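Local coordinates for protein pyroglutatmate porin OpdO (PDB 2Y0K) that probably forms a substrate-selective channel across the outer membrane of Pseudomonas aeruginosa, as a beta-barrel porin of the OprD family, at residues V106-L111 with D141-D146. Residues are numbered along the deposited sequence; the frame is centred on the assembly and turned at random.
Sequences VSNSLL and DVQEID
L110 and D141 form an antiparallel hydrogen-bonded pair joining neighbouring strands of an OprD-family porin beta-barrel: L110 N reaches D141 O at 2.8 Å, and D141 N returns a bond of the same length to L110 O. The side chains of both residues lie on the same face of the sheet, where D141 OD2 makes a salt bridge to R151 on the following strand.

Beyond this pair the chains are joined chiefly through Q143, whose side chain lies across the type II' turn V106-S109 that links strands 95-106 and 109-113 as a tight hairpin. S109 does the first part of the work. Its hydroxyl, anti to the carbonyl carbon, accepts a nearly straight bond from Q143 N, with OG 2.9 Å from that nitrogen, and donates to Q143 OE1 in turn. This second bond arrives 42° above the carbonyl plane, off the lone pairs, so one hydroxyl engages both the backbone and the side chain of Q143. S109 and V142 have their CA atoms 4.5 Å apart, and just beyond them the S109 hydroxyl continues the link between the strands by bonding to Q143.

Q143 CB points toward 106-111 and CG lies between the backbone N and the carbonyl carbon; the chain, extended beyond CG (chi2 -155°), then brings the amide to the turn. There Q143 NE2 donates to S107 OG over 3.2 Å, with the hydroxyl oxygen almost within the amide plane. The N108 side chain crosses that of Q143 at about a right angle, their amide planes 70° apart, while Q143 OE1 also receives a weak bond from the backbone N of N108, at 3.3 Å.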
ATOM      1  N   VAL A 106      16.445  20.616   1.454  1.00 44.35           N
ATOM      2  CA  VAL A 106      17.514  21.264   0.706  1.00 46.15           C
ATOM      3  C   VAL A 106      17.172  21.131  -0.768  1.00 48.29           C
ATOM      4  O   VAL A 106      16.832  20.039  -1.243  1.00 43.94           O
ATOM      5  CB  VAL A 106      18.884  20.614   0.954  1.00 50.39           C
ATOM      6  CG1 VAL A 106      19.904  21.141  -0.051  1.00 49.77           C
ATOM      7  CG2 VAL A 106      19.348  20.879   2.368  1.00 45.30           C
ATOM      8  N   SER A 107      17.265  22.236  -1.493  1.00 45.71           N
ATOM      9  CA  SER A 107      16.805  22.257  -2.867  1.00 44.63           C
ATOM     10  C   SER A 107      15.415  21.623  -2.876  1.00 52.86           C
ATOM     11  O   SER A 107      14.520  22.087  -2.166  1.00 54.94           O
ATOM     12  CB  SER A 107      17.778  21.493  -3.764  1.00 49.33           C
ATOM     13  OG  SER A 107      17.709  21.950  -5.106  1.00 47.42           O
ATOM     14  N   ASN A 108      15.225  20.554  -3.644  1.00 51.40           N
ATOM     15  CA  ASN A 108      13.921  19.891  -3.655  1.00 51.39           C
ATOM     16  C   ASN A 108      13.916  18.514  -2.992  1.00 49.21           C
ATOM     17  O   ASN A 108      12.961  17.747  -3.126  1.00 55.11           O
ATOM     18  CB  ASN A 108      13.342  19.830  -5.071  1.00 56.52           C
ATOM     19  CG  ASN A 108      12.770  21.168  -5.523  1.00 64.49           C
ATOM     20  OD1 ASN A 108      11.622  21.498  -5.218  1.00 65.98           O
ATOM     21  ND2 ASN A 108      13.575  21.948  -6.244  1.00 61.53           N
ATOM     22  N   SER A 109      14.984  18.222  -2.262  1.00 44.18           N
ATOM     23  CA  SER A 109      15.122  16.957  -1.561  1.00 45.19           C
ATOM     24  C   SER A 109      14.613  17.080  -0.125  1.00 43.70           C
ATOM     25  O   SER A 109      14.723  18.141   0.482  1.00 41.85           O
ATOM     26  CB  SER A 109      16.580  16.508  -1.587  1.00 40.27           C
ATOM     27  OG  SER A 109      17.019  16.413  -2.926  1.00 42.03           O
ATOM     28  N   LEU A 110      14.066  15.989   0.407  1.00 37.73           N
ATOM     29  CA  LEU A 110      13.353  16.020   1.679  1.00 34.49           C
ATOM     30  C   LEU A 110      13.712  14.869   2.611  1.00 33.29           C
ATOM     31  O   LEU A 110      13.761  13.702   2.211  1.00 31.53           O
ATOM     32  CB  LEU A 110      11.842  16.036   1.441  1.00 32.34           C
ATOM     33  CG  LEU A 110      10.932  16.244   2.657  1.00 39.35           C
ATOM     34  CD1 LEU A 110      11.132  17.628   3.266  1.00 36.57           C
ATOM     35  CD2 LEU A 110       9.473  16.067   2.256  1.00 38.73           C
ATOM     36  N   LEU A 111      13.967  15.228   3.860  1.00 27.78           N
ATOM     37  CA  LEU A 111      14.228  14.287   4.924  1.00 26.67           C
ATOM     38  C   LEU A 111      13.105  14.391   5.945  1.00 29.66           C
ATOM     39  O   LEU A 111      12.760  15.488   6.387  1.00 29.69           O
ATOM     40  CB  LEU A 111      15.556  14.613   5.607  1.00 22.29           C
ATOM     41  CG  LEU A 111      15.765  13.816   6.899  1.00 27.48           C
ATOM     42  CD1 LEU A 111      15.884  12.346   6.599  1.00 19.85           C
ATOM     43  CD2 LEU A 111      16.986  14.282   7.684  1.00 30.74           C
ATOM     44  N   ASP A 141      14.015  11.418   0.691  1.00 28.07           N
ATOM     45  CA  ASP A 141      13.701  11.461  -0.730  1.00 30.98           C
ATOM     46  C   ASP A 141      14.608  12.477  -1.416  1.00 38.05           C
ATOM     47  O   ASP A 141      14.497  13.685  -1.182  1.00 37.35           O
ATOM     48  CB  ASP A 141      12.238  11.864  -0.973  1.00 31.60           C
ATOM     49  CG  ASP A 141      11.244  10.789  -0.554  1.00 43.31           C
ATOM     50  OD1 ASP A 141      10.837  10.780   0.628  1.00 49.57           O
ATOM     51  OD2 ASP A 141      10.849   9.962  -1.406  1.00 45.36           O
ATOM     52  N   VAL A 142      15.502  11.996  -2.265  1.00 35.40           N
ATOM     53  CA  VAL A 142      16.349  12.891  -3.037  1.00 38.03           C
ATOM     54  C   VAL A 142      15.632  13.285  -4.318  1.00 42.42           C
ATOM     55  O   VAL A 142      15.184  12.421  -5.075  1.00 43.75           O
ATOM     56  CB  VAL A 142      17.697  12.246  -3.395  1.00 37.91           C
ATOM     57  CG1 VAL A 142      18.538  13.215  -4.212  1.00 41.93           C
ATOM     58  CG2 VAL A 142      18.436  11.842  -2.125  1.00 35.49           C
ATOM     59  N   GLN A 143      15.520  14.589  -4.551  1.00 40.17           N
ATOM     60  CA  GLN A 143      14.842  15.100  -5.736  1.00 44.70           C
ATOM     61  C   GLN A 143      15.430  14.458  -6.984  1.00 41.94           C
ATOM     62  O   GLN A 143      16.619  14.124  -7.007  1.00 46.79           O
ATOM     63  CB  GLN A 143      15.003  16.625  -5.820  1.00 48.39           C
ATOM     64  CG  GLN A 143      16.395  17.076  -6.278  1.00 47.17           C
ATOM     65  CD  GLN A 143      16.758  18.478  -5.791  1.00 53.47           C
ATOM     66  OE1 GLN A 143      17.634  18.646  -4.942  1.00 49.45           O
ATOM     67  NE2 GLN A 143      16.082  19.486  -6.331  1.00 55.41           N
ATOM     68  N   GLU A 144      14.609  14.303  -8.021  1.00 42.28           N
ATOM     69  CA  GLU A 144      15.080  13.776  -9.306  1.00 41.81           C
ATOM     70  C   GLU A 144      16.235  14.613  -9.858  1.00 45.82           C
ATOM     71  O   GLU A 144      16.123  15.831  -9.987  1.00 48.73           O
ATOM     72  CB  GLU A 144      13.940  13.668 -10.330  1.00 41.81           C
ATOM     73  CG  GLU A 144      14.411  13.397 -11.765  1.00 47.42           C
ATOM     74  CD  GLU A 144      13.368  12.694 -12.640  1.00 51.46           C
ATOM     75  OE1 GLU A 144      12.448  12.041 -12.095  1.00 52.11           O
ATOM     76  OE2 GLU A 144      13.487  12.780 -13.881  1.00 55.04           O
ATOM     77  N   ILE A 145      17.342  13.945 -10.180  1.00 51.44           N
ATOM     78  CA  ILE A 145      18.578  14.622 -10.562  1.00 52.12           C
ATOM     79  C   ILE A 145      18.754  14.708 -12.075  1.00 54.23           C
ATOM     80  O   ILE A 145      18.625  15.786 -12.668  1.00 68.62           O
ATOM     81  CB  ILE A 145      19.815  13.981  -9.878  1.00 51.16           C
ATOM     82  CG1 ILE A 145      20.447  14.959  -8.889  1.00 54.92           C
ATOM     83  CG2 ILE A 145      20.860  13.529 -10.885  1.00 61.01           C
ATOM     84  CD1 ILE A 145      19.650  15.151  -7.616  1.00 48.75           C
ATOM     85  N   ASP A 146      19.040  13.581 -12.704  1.00 46.68           N
ATOM     86  CA  ASP A 146      19.223  13.558 -14.145  1.00 54.81           C
ATOM     87  C   ASP A 146      18.334  12.437 -14.658  1.00 47.55           C
ATOM     88  O   ASP A 146      18.736  11.638 -15.506  1.00 48.87           O
ATOM     89  CB  ASP A 146      20.698  13.303 -14.495  1.00 56.69           C
ATOM     90  CG  ASP A 146      21.025  13.602 -15.955  1.00 56.02           C
ATOM     91  OD1 ASP A 146      20.640  14.683 -16.456  1.00 64.14           O
ATOM     92  OD2 ASP A 146      21.675  12.753 -16.600  1.00 49.60           O
TER